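Side-chain contacts in beta-mannosidase (Trichoderma harzianum, PDB 4CVU), which probably hydrolyses terminal beta-D-mannose units from the non-reducing ends of beta-mannosides, as a retaining glycoside hydrolase of family 2: residues D360-A364 and S365-P369; H374-N378 and G379-Y383; I603-W606 and Q607-V610; S616-T620 and T621-R625. One frame throughout, in Å; residues are numbered along the deposited sequence. Where two conformers were deposited one is given.

Interaction 1 of 4, residues D360-A364 and S365-P369; sequences DAQIA and SGITP
The flat groups here are the peptide carbonyls of Gln362 and Ile363, met by donors from Ser365, Gly366 and Ile367. Near the plane of the Gln362 carbonyl, tilted from it by only 18°, comes the hydroxyl of Ser365, whose OG lies 2.7 Å from Gln362 O. Ile367 N, 3.1 Å from the same Gln362 O, is tilted somewhat further, and the two donors together grip this oxygen. At the Ile363 carbonyl the approach differs: Gly366 N stands above the plane, 2.9 Å from Ile363 O. These two backward bonds, from Gly366 and Ile367, with the positive phi of Gly366 (108°), make the Schellman motif that ends the helix. Glycine suits this place because a CB would be jammed against the preceding carbonyl oxygen. Serine suits the turn before it, since OG, set between its own backbone N and carbonyl carbon (chi1 84°), swings back to the last helical turn. Beyond the cap, CD1 of Ile363 meets Pro369 CB at 3.8 Å, the two side chains crossing at about a right angle. CD1 of Ile367 rests against Gln362 CB at 4.1 Å. A water donates to both Ile363 O and Ile367 O, linking the last helical turn to the loop that leaves it. The amide of Gln362 turns elsewhere, its NE2 bonded to Asn372. The cap closes helix 360-365, a short surface helix between strands 351-354 and 374-377, and the loop leaving it is tied by backbone bonds from Thr368 to Pro697 and from Pro369 to Ile566.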
loop_
_atom_site.group_PDB
_atom_site.type_symbol
_atom_site.label_atom_id
_atom_site.label_comp_id
_atom_site.label_asym_id
_atom_site.label_seq_id
_atom_site.Cartn_x
_atom_site.Cartn_y
_atom_site.Cartn_z
ATOM N N ASP A 360 -0.825 60.111 -15.225
ATOM C CA ASP A 360 -1.927 61.006 -15.617
ATOM C C ASP A 360 -2.562 60.527 -16.913
ATOM O O ASP A 360 -3.778 60.522 -17.052
ATOM C CB ASP A 360 -1.435 62.455 -15.784
ATOM C CG ASP A 360 -1.009 63.072 -14.493
ATOM O OD1 ASP A 360 -1.605 62.723 -13.460
ATOM O OD2 ASP A 360 -0.096 63.922 -14.490
ATOM N N ALA A 361 -1.712 60.119 -17.854
ATOM C CA ALA A 361 -2.149 59.500 -19.105
ATOM C C ALA A 361 -3.063 58.295 -18.874
ATOM O O ALA A 361 -4.102 58.134 -19.531
ATOM C CB ALA A 361 -0.930 59.089 -19.932
ATOM N N GLN A 362 -2.692 57.427 -17.952
ATOM C CA GLN A 362 -3.538 56.257 -17.679
ATOM C C GLN A 362 -4.860 56.724 -17.055
ATOM O O GLN A 362 -5.945 56.247 -17.404
ATOM C CB GLN A 362 -2.798 55.280 -16.742
ATOM C CG GLN A 362 -1.760 54.398 -17.443
ATOM C CD GLN A 362 -0.938 53.550 -16.471
ATOM O OE1 GLN A 362 -0.057 54.055 -15.766
ATOM N NE2 GLN A 362 -1.209 52.245 -16.450
ATOM N N ILE A 363 -4.768 57.663 -16.121
ATOM C CA ILE A 363 -5.963 58.196 -15.481
ATOM C C ILE A 363 -6.937 58.805 -16.504
ATOM O O ILE A 363 -8.134 58.513 -16.476
ATOM C CB ILE A 363 -5.609 59.204 -14.379
ATOM C CG1 ILE A 363 -4.977 58.450 -13.186
ATOM C CG2 ILE A 363 -6.857 59.939 -13.922
ATOM C CD1 ILE A 363 -4.289 59.326 -12.167
ATOM N N ALA A 364 -6.426 59.630 -17.417
ATOM C CA ALA A 364 -7.273 60.247 -18.445
ATOM C C ALA A 364 -7.861 59.209 -19.405
ATOM O O ALA A 364 -8.911 59.449 -20.002
ATOM C CB ALA A 364 -6.495 61.292 -19.218
ATOM N N SER A 365 -7.211 58.051 -19.544
ATOM C CA SER A 365 -7.774 56.972 -20.323
ATOM C C SER A 365 -8.928 56.258 -19.589
ATOM O O SER A 365 -9.676 55.497 -20.204
ATOM C CB SER A 365 -6.695 55.971 -20.759
ATOM O OG SER A 365 -6.404 55.011 -19.767
ATOM N N GLY A 366 -9.085 56.534 -18.294
ATOM C CA GLY A 366 -10.170 55.980 -17.508
ATOM C C GLY A 366 -9.755 54.918 -16.500
ATOM O O GLY A 366 -10.596 54.272 -15.908
ATOM N N ILE A 367 -8.459 54.743 -16.301
ATOM C CA ILE A 367 -7.945 53.784 -15.329
ATOM C C ILE A 367 -7.902 54.398 -13.934
ATOM O O ILE A 367 -7.360 55.476 -13.741
ATOM C CB ILE A 367 -6.536 53.285 -15.727
ATOM C CG1 ILE A 367 -6.608 52.593 -17.086
ATOM C CG2 ILE A 367 -5.999 52.309 -14.694
ATOM C CD1 ILE A 367 -5.266 52.197 -17.673
ATOM N N THR A 368 -8.473 53.703 -12.964
ATOM C CA THR A 368 -8.335 54.069 -11.559
ATOM C C THR A 368 -6.884 54.331 -11.119
ATOM O O THR A 368 -5.981 53.517 -11.395
ATOM C CB THR A 368 -8.925 53.006 -10.655
ATOM O OG1 THR A 368 -10.216 52.636 -11.146
ATOM C CG2 THR A 368 -9.037 53.506 -9.204
ATOM N N PRO A 369 -6.669 55.452 -10.407
ATOM C CA PRO A 369 -5.362 55.866 -9.877
ATOM C C PRO A 369 -4.877 54.907 -8.811
ATOM O O PRO A 369 -5.657 54.112 -8.286
ATOM C CB PRO A 369 -5.630 57.242 -9.230
ATOM C CG PRO A 369 -6.924 57.682 -9.761
ATOM C CD PRO A 369 -7.717 56.439 -10.059
HETATM O O HOH W 1 -9.379 57.454 -14.020
#

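Interaction 2 of 4, residues H374-N378 and G379-Y383; sequences HFEIN and GHEFY. With CD (cadmium ion), chain U.
A beta hairpin closed by a type I' turn from Ile377 to His380 joins strands 374-377 and 380-389, the latter probably the first strand of the expected (beta/alpha)8 barrel. Ile377 and His380 form the hydrogen-bonded pair, with Ile377 N 2.7 Å from His380 O. Asn378 and Gly379 take left-handed positions, where a CB on Gly379 would clash with Asn378 O. The Phe382 ring comes in against the other strand, CZ meeting Phe375 CB at 3.5 Å and CD1 meeting Ile377 CG2 at 3.8 Å. Glu376 and Glu381 lie side by side on the other face. His374, with CG between its backbone N and carbonyl carbon (chi1 72°), donates from NE2 to the anti lone pair of Glu376 OE2, 3.2 Å away near its ring plane. Its NE2 lies 3.9 Å from Glu381 CG, the ring meeting that side chain obliquely. An alanine here would probably leave the Glu376 carboxylate free to turn and Glu381 CG without this packing. Glu381 binds cadmium through OE2 at 2.2 Å and OE1 at 2.7 Å, with three waters, and OE1 also meets Arg699. Glu376 OE2 lies 4.4 Å from Glu381 OE2, and the metal and Arg699 are likely to offset the repulsion.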
loop_
_atom_site.group_PDB
_atom_site.type_symbol
_atom_site.label_atom_id
_atom_site.label_comp_id
_atom_site.label_asym_id
_atom_site.label_seq_id
_atom_site.Cartn_x
_atom_site.Cartn_y
_atom_site.Cartn_z
ATOM N N HIS A 374 1.741 45.055 -13.316
ATOM C CA HIS A 374 1.642 44.304 -14.545
ATOM C C HIS A 374 2.988 44.079 -15.231
ATOM O O HIS A 374 3.979 44.624 -14.853
ATOM C CB HIS A 374 0.620 44.902 -15.522
ATOM C CG HIS A 374 1.053 46.174 -16.168
ATOM N ND1 HIS A 374 0.759 47.411 -15.645
ATOM C CD2 HIS A 374 1.748 46.399 -17.301
ATOM C CE1 HIS A 374 1.258 48.339 -16.425
ATOM N NE2 HIS A 374 1.863 47.753 -17.436
ATOM N N PHE A 375 2.956 43.270 -16.272
ATOM C CA PHE A 375 4.125 42.922 -17.020
ATOM C C PHE A 375 4.026 43.462 -18.457
ATOM O O PHE A 375 2.929 43.559 -18.994
ATOM C CB PHE A 375 4.274 41.411 -17.019
ATOM C CG PHE A 375 4.722 40.836 -15.705
ATOM C CD1 PHE A 375 3.809 40.516 -14.712
ATOM C CD2 PHE A 375 6.073 40.589 -15.469
ATOM C CE1 PHE A 375 4.246 39.974 -13.533
ATOM C CE2 PHE A 375 6.503 40.035 -14.289
ATOM C CZ PHE A 375 5.603 39.750 -13.319
ATOM N N GLU A 376 5.158 43.781 -19.069
ATOM C CA GLU A 376 5.251 44.161 -20.488
ATOM C C GLU A 376 6.364 43.385 -21.196
ATOM O O GLU A 376 7.470 43.287 -20.675
ATOM C CB GLU A 376 5.539 45.642 -20.625
ATOM C CG GLU A 376 4.465 46.527 -20.021
ATOM C CD GLU A 376 4.759 47.999 -20.145
ATOM O OE1 GLU A 376 5.745 48.378 -20.830
ATOM O OE2 GLU A 376 4.009 48.792 -19.533
ATOM N N ILE A 377 6.079 42.845 -22.373
ATOM C CA ILE A 377 7.083 42.093 -23.125
ATOM C C ILE A 377 7.424 42.855 -24.391
ATOM O O ILE A 377 6.574 43.120 -25.201
ATOM C CB ILE A 377 6.661 40.643 -23.428
ATOM C CG1 ILE A 377 7.747 39.825 -24.142
ATOM C CG2 ILE A 377 5.411 40.586 -24.275
ATOM C CD1 ILE A 377 8.907 39.373 -23.316
ATOM N N ASN A 378 8.692 43.236 -24.508
ATOM C CA ASN A 378 9.159 44.030 -25.622
ATOM C C ASN A 378 8.257 45.265 -25.790
ATOM O O ASN A 378 7.899 45.600 -26.861
ATOM C CB ASN A 378 9.186 43.220 -26.896
ATOM C CG ASN A 378 10.175 42.088 -26.837
ATOM O OD1 ASN A 378 11.258 42.254 -26.322
ATOM N ND2 ASN A 378 9.792 40.919 -27.364
ATOM N N GLY A 379 7.883 45.893 -24.708
ATOM C CA GLY A 379 7.092 47.101 -24.762
ATOM C C GLY A 379 5.592 46.921 -24.807
ATOM O O GLY A 379 4.875 47.869 -24.626
ATOM N N HIS A 380 5.114 45.698 -24.982
ATOM C CA HIS A 380 3.659 45.436 -25.033
ATOM C C HIS A 380 3.146 44.864 -23.719
ATOM O O HIS A 380 3.685 43.883 -23.212
ATOM C CB HIS A 380 3.298 44.461 -26.151
ATOM C CG HIS A 380 3.820 44.865 -27.499
ATOM N ND1 HIS A 380 5.135 44.675 -27.879
ATOM C CD2 HIS A 380 3.203 45.434 -28.560
ATOM C CE1 HIS A 380 5.299 45.101 -29.120
ATOM N NE2 HIS A 380 4.148 45.578 -29.551
ATOM N N GLU A 381 2.124 45.510 -23.165
ATOM C CA GLU A 381 1.287 44.911 -22.120
ATOM C C GLU A 381 0.712 43.579 -22.569
ATOM O O GLU A 381 0.336 43.418 -23.737
ATOM C CB GLU A 381 0.109 45.841 -21.826
ATOM C CG GLU A 381 0.499 46.988 -20.971
ATOM C CD GLU A 381 -0.625 47.988 -20.746
ATOM O OE1 GLU A 381 -1.810 47.700 -20.912
ATOM O OE2 GLU A 381 -0.292 49.088 -20.356
ATOM N N PHE A 382 0.603 42.619 -21.643
ATOM C CA PHE A 382 -0.125 41.401 -21.940
ATOM C C PHE A 382 -0.860 40.902 -20.697
ATOM O O PHE A 382 -0.457 41.231 -19.564
ATOM C CB PHE A 382 0.826 40.325 -22.470
ATOM C CG PHE A 382 1.842 39.887 -21.460
ATOM C CD1 PHE A 382 3.025 40.565 -21.321
ATOM C CD2 PHE A 382 1.570 38.815 -20.606
ATOM C CE1 PHE A 382 3.948 40.174 -20.369
ATOM C CE2 PHE A 382 2.492 38.417 -19.661
ATOM C CZ PHE A 382 3.679 39.099 -19.533
ATOM N N TYR A 383 -1.918 40.123 -20.905
ATOM C CA TYR A 383 -2.637 39.508 -19.791
ATOM C C TYR A 383 -1.894 38.227 -19.366
ATOM O O TYR A 383 -1.809 37.295 -20.169
ATOM C CB TYR A 383 -4.080 39.137 -20.167
ATOM C CG TYR A 383 -4.918 38.944 -18.920
ATOM C CD1 TYR A 383 -4.916 37.739 -18.240
ATOM C CD2 TYR A 383 -5.641 39.999 -18.385
ATOM C CE1 TYR A 383 -5.632 37.569 -17.066
ATOM C CE2 TYR A 383 -6.360 39.840 -17.212
ATOM C CZ TYR A 383 -6.343 38.624 -16.548
ATOM O OH TYR A 383 -7.029 38.440 -15.365
HETATM CD CD CD U . -2.161 50.180 -19.860
HETATM O O HOH W 2 0.684 41.539 -16.945
HETATM O O HOH W 3 9.181 45.326 -22.149
HETATM O O HOH W 4 -4.295 50.598 -20.937
HETATM O O HOH W 5 -2.451 49.380 -17.492
HETATM O O HOH W 6 -1.039 52.510 -19.852
#

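Interaction 3 of 4, residues I603-W606 and Q607-V610; sequences IQTW and QQAV
Trp606 O accepts from Ala609 N at 2.9 Å and from Val610 N at 3.1 Å, the second nearly along the C=O axis, as the last turn of the short helix 603-609 narrows and the chain leaves it. On this tight side the indole of Trp606 reaches inward to Phe668 of helix 664-692 and to Val622 of helix 620-625, a place where a large flat side chain fills the wedge between helices. Ile603, buried against helix 664-692, sets its CG1 opposite the backbone N (chi1 -177°), 3.9 Å from Gln607 CD. The outward side is looser: Gln607, an exposed residue, lays its extended chain back over the first turn, where OE1 comes 3.4 Å from Gln604 CA; long polar glutamines suit a solvent-facing side. A third, polar part is firmly bonded. Gln608 NE2 is bonded to Asp723 and the buried Thr605 OG1 to Glu721, and one water joins the pair by donating to Gln608 OE1 at 2.7 Å and to Thr605 OG1 at 3.1 Å.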
loop_
_atom_site.group_PDB
_atom_site.type_symbol
_atom_site.label_atom_id
_atom_site.label_comp_id
_atom_site.label_asym_id
_atom_site.label_seq_id
_atom_site.Cartn_x
_atom_site.Cartn_y
_atom_site.Cartn_z
ATOM N N ILE A 603 -8.540 8.924 -6.505
ATOM C CA ILE A 603 -8.281 7.687 -5.782
ATOM C C ILE A 603 -7.045 6.967 -6.351
ATOM O O ILE A 603 -6.350 6.264 -5.602
ATOM C CB ILE A 603 -9.515 6.745 -5.720
ATOM C CG1 ILE A 603 -9.200 5.499 -4.879
ATOM C CG2 ILE A 603 -10.005 6.335 -7.113
ATOM C CD1 ILE A 603 -10.399 4.632 -4.572
ATOM N N GLN A 604 -6.742 7.134 -7.644
ATOM C CA GLN A 604 -5.570 6.400 -8.218
ATOM C C GLN A 604 -4.314 7.029 -7.617
ATOM O O GLN A 604 -3.323 6.353 -7.367
ATOM C CB GLN A 604 -5.498 6.465 -9.748
ATOM C CG GLN A 604 -6.664 5.782 -10.497
ATOM C CD GLN A 604 -7.958 6.581 -10.525
ATOM O OE1 GLN A 604 -8.015 7.725 -10.152
ATOM N NE2 GLN A 604 -9.013 5.960 -11.015
ATOM N N THR A 605 -4.360 8.360 -7.384
ATOM C CA THR A 605 -3.235 9.042 -6.757
ATOM C C THR A 605 -3.121 8.562 -5.275
ATOM O O THR A 605 -2.055 8.001 -4.878
ATOM C CB THR A 605 -3.295 10.575 -6.921
ATOM O OG1 THR A 605 -2.946 10.977 -8.283
ATOM C CG2 THR A 605 -2.366 11.211 -5.986
ATOM N N TRP A 606 -4.222 8.652 -4.496
ATOM C CA TRP A 606 -4.223 8.117 -3.118
ATOM C C TRP A 606 -3.621 6.721 -3.088
ATOM O O TRP A 606 -2.825 6.378 -2.194
ATOM C CB TRP A 606 -5.599 7.971 -2.588
ATOM C CG TRP A 606 -6.104 9.298 -2.050
ATOM C CD1 TRP A 606 -7.121 10.017 -2.522
ATOM C CD2 TRP A 606 -5.535 10.028 -0.976
ATOM N NE1 TRP A 606 -7.287 11.191 -1.755
ATOM C CE2 TRP A 606 -6.308 11.203 -0.798
ATOM C CE3 TRP A 606 -4.463 9.800 -0.114
ATOM C CZ2 TRP A 606 -6.022 12.123 0.197
ATOM C CZ3 TRP A 606 -4.187 10.701 0.871
ATOM C CH2 TRP A 606 -4.971 11.871 1.027
ATOM N N GLN A 607 -4.063 5.907 -4.017
ATOM C CA GLN A 607 -3.671 4.498 -4.034
ATOM C C GLN A 607 -2.153 4.281 -4.125
ATOM O O GLN A 607 -1.630 3.181 -3.841
ATOM C CB GLN A 607 -4.394 3.773 -5.167
ATOM C CG GLN A 607 -5.813 3.388 -4.819
ATOM C CD GLN A 607 -6.557 2.804 -6.000
ATOM O OE1 GLN A 607 -6.445 3.259 -7.154
ATOM N NE2 GLN A 607 -7.290 1.797 -5.726
ATOM N N GLN A 608 -1.437 5.315 -4.549
ATOM C CA GLN A 608 0.010 5.239 -4.662
ATOM C C GLN A 608 0.682 5.236 -3.287
ATOM O O GLN A 608 1.751 4.698 -3.155
ATOM C CB GLN A 608 0.540 6.437 -5.470
ATOM C CG GLN A 608 0.056 6.473 -6.906
ATOM C CD GLN A 608 0.405 7.768 -7.623
ATOM O OE1 GLN A 608 1.093 8.652 -7.092
ATOM N NE2 GLN A 608 -0.056 7.874 -8.852
ATOM N N ALA A 609 0.085 5.941 -2.312
ATOM C CA ALA A 609 0.760 6.315 -1.074
ATOM C C ALA A 609 0.167 5.715 0.183
ATOM O O ALA A 609 0.848 5.627 1.174
ATOM C CB ALA A 609 0.769 7.850 -0.947
ATOM N N VAL A 610 -1.088 5.279 0.147
ATOM C CA VAL A 610 -1.835 4.887 1.335
ATOM C C VAL A 610 -2.399 3.464 1.250
ATOM O O VAL A 610 -2.820 3.042 0.182
ATOM C CB VAL A 610 -2.979 5.907 1.533
ATOM C CG1 VAL A 610 -4.069 5.363 2.407
ATOM C CG2 VAL A 610 -2.431 7.188 2.132
HETATM O O HOH W 7 0.142 11.021 -8.013
#

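Interaction 4 of 4, residues S616-T620 and T621-R625; sequences SFNST and TVILR. With NAG (2-acetamido-2-deoxy-beta-D-glucopyranose), chain B.
With OG between its backbone N and carbonyl carbon (chi1 62°), Ser619 turns its hydroxyl back over the first turn of helix 620-625, and Ser619 OG accepts from Val622 N at 3.2 Å. This is the N-cap, and serine suits it because a short side chain can take the place of a missing carbonyl. The same OG is bonded to Glu614 O, a second polar partner. Ser619 O accepts from Ile623 N at 3.0 Å, at a nearly straight 167°. Ile623 points toward the loop, its CD1 3.1 Å from Asn618 O, and Val622 CG1 lies 3.3 Å from Phe617 O, so branched apolar groups pack the turn. Asn618, first in an Asn-Ser-Thr sequon, carries the sugar through ND2, bonded to NAG C1 at 1.4 Å, and its OD1 is tied to Gln645. Phe617 offers one ring face to the acetamido methyl, NAG C8 standing 3.3 Å from Phe617 CD1, offset toward the rim. A serine here would take away that face and probably leave the methyl without apolar support. A polar cap thus satisfies the helix start, while the methyl over the ring face and a hydrogen bond with Thr649 probably help to steady the first sugar.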
loop_
_atom_site.group_PDB
_atom_site.type_symbol
_atom_site.label_atom_id
_atom_site.label_comp_id
_atom_site.label_asym_id
_atom_site.label_seq_id
_atom_site.Cartn_x
_atom_site.Cartn_y
_atom_site.Cartn_z
ATOM N N SER A 616 -10.678 6.223 2.763
ATOM C CA SER A 616 -11.994 6.814 3.015
ATOM C C SER A 616 -11.799 8.251 3.368
ATOM O O SER A 616 -10.734 8.651 3.825
ATOM C CB SER A 616 -12.801 6.059 4.097
ATOM O OG SER A 616 -12.181 6.219 5.364
ATOM N N PHE A 617 -12.817 9.061 3.142
ATOM C CA PHE A 617 -12.646 10.512 3.167
ATOM C C PHE A 617 -11.895 10.949 4.428
ATOM O O PHE A 617 -11.010 11.756 4.385
ATOM C CB PHE A 617 -14.004 11.188 3.035
ATOM C CG PHE A 617 -13.945 12.662 2.694
ATOM C CD1 PHE A 617 -13.862 13.610 3.685
ATOM C CD2 PHE A 617 -14.024 13.096 1.378
ATOM C CE1 PHE A 617 -13.853 15.001 3.397
ATOM C CE2 PHE A 617 -14.010 14.463 1.068
ATOM C CZ PHE A 617 -13.891 15.428 2.086
ATOM N N ASN A 618 -12.238 10.325 5.554
ATOM C CA ASN A 618 -11.796 10.793 6.864
ATOM C C ASN A 618 -11.020 9.704 7.598
ATOM O O ASN A 618 -11.067 9.625 8.811
ATOM C CB ASN A 618 -13.032 11.152 7.675
ATOM C CG ASN A 618 -13.411 12.612 7.613
ATOM O OD1 ASN A 618 -12.579 13.529 7.365
ATOM N ND2 ASN A 618 -14.666 12.852 7.860
ATOM N N SER A 619 -10.334 8.816 6.895
ATOM C CA SER A 619 -9.477 7.864 7.606
ATOM C C SER A 619 -8.391 8.654 8.325
ATOM O O SER A 619 -8.130 9.824 7.999
ATOM C CB SER A 619 -8.815 6.873 6.657
ATOM O OG SER A 619 -7.979 7.554 5.735
ATOM N N THR A 620 -7.779 8.029 9.330
ATOM C CA THR A 620 -6.793 8.723 10.118
ATOM C C THR A 620 -5.587 9.085 9.241
ATOM O O THR A 620 -5.059 10.180 9.348
ATOM C CB THR A 620 -6.363 7.899 11.323
ATOM O OG1 THR A 620 -7.490 7.661 12.160
ATOM C CG2 THR A 620 -5.289 8.636 12.146
ATOM N N THR A 621 -5.154 8.176 8.356
ATOM C CA THR A 621 -4.038 8.509 7.496
ATOM C C THR A 621 -4.336 9.631 6.482
ATOM O O THR A 621 -3.483 10.466 6.234
ATOM C CB THR A 621 -3.554 7.271 6.730
ATOM O OG1 THR A 621 -3.094 6.315 7.674
ATOM C CG2 THR A 621 -2.443 7.659 5.825
ATOM N N VAL A 622 -5.530 9.658 5.899
ATOM C CA VAL A 622 -5.870 10.681 4.906
ATOM C C VAL A 622 -5.965 12.060 5.606
ATOM O O VAL A 622 -5.481 13.085 5.087
ATOM C CB VAL A 622 -7.179 10.317 4.165
ATOM C CG1 VAL A 622 -7.823 11.518 3.512
ATOM C CG2 VAL A 622 -6.947 9.196 3.143
ATOM N N ILE A 623 -6.580 12.076 6.790
ATOM C CA ILE A 623 -6.679 13.315 7.573
ATOM C C ILE A 623 -5.291 13.829 7.919
ATOM O O ILE A 623 -4.995 15.027 7.727
ATOM C CB ILE A 623 -7.461 13.110 8.875
ATOM C CG1 ILE A 623 -8.944 12.952 8.589
ATOM C CG2 ILE A 623 -7.230 14.274 9.838
ATOM C CD1 ILE A 623 -9.681 12.268 9.730
ATOM N N LEU A 624 -4.422 12.929 8.394
ATOM C CA LEU A 624 -3.072 13.348 8.834
ATOM C C LEU A 624 -2.206 13.858 7.683
ATOM O O LEU A 624 -1.221 14.537 7.911
ATOM C CB LEU A 624 -2.350 12.245 9.623
ATOM C CG LEU A 624 -2.864 12.100 11.077
ATOM C CD1 LEU A 624 -2.225 10.934 11.819
ATOM C CD2 LEU A 624 -2.647 13.404 11.841
ATOM N N ARG A 625 -2.580 13.533 6.450
ATOM C CA ARG A 625 -1.860 14.028 5.276
ATOM C C ARG A 625 -2.428 15.342 4.765
ATOM O O ARG A 625 -1.826 15.994 3.896
ATOM C CB ARG A 625 -1.853 12.977 4.196
ATOM C CG ARG A 625 -0.957 11.794 4.539
ATOM C CD ARG A 625 -1.197 10.652 3.587
ATOM N NE ARG A 625 -0.584 10.936 2.281
ATOM C CZ ARG A 625 0.639 10.530 1.907
ATOM N NH1 ARG A 625 1.424 9.843 2.721
ATOM N NH2 ARG A 625 1.118 10.873 0.721
HETATM C C1 NAG B . -15.208 14.173 7.938
HETATM C C2 NAG B . -16.618 14.389 7.428
HETATM C C3 NAG B . -17.222 15.716 7.890
HETATM C C4 NAG B . -17.027 15.991 9.385
HETATM C C5 NAG B . -15.581 15.761 9.691
HETATM C C6 NAG B . -15.256 15.978 11.171
HETATM C C7 NAG B . -17.132 13.367 5.269
HETATM C C8 NAG B . -17.193 13.520 3.772
HETATM N N2 NAG B . -16.664 14.384 5.971
HETATM O O3 NAG B . -18.597 15.740 7.586
HETATM O O4 NAG B . -17.324 17.327 9.722
HETATM O O5 NAG B . -15.194 14.451 9.327
HETATM O O6 NAG B . -16.021 15.099 11.974
HETATM O O7 NAG B . -17.546 12.320 5.784
#

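In the fold
Interactions 1 and 4 are opposite ends of the same problem: in 360-369 a Schellman motif closes a surface helix, in 616-625 a serine N-cap begins a partly buried helix beside a glycan. Interaction 3 is the most buried, and touches interaction 4, since Ala609 packs on Arg625, holding helices 603-609 and 620-625 together. Interaction 2 is partly buried and differs in kind, pairing strands of a hairpin and placing carboxylates beside a metal. It follows interaction 1 along the chain, and a cadmium ion lies about 4 Å from the Gln362 side chain. Interactions 2 and 3 lie across the chain's centre, their centres about 42 Å apart.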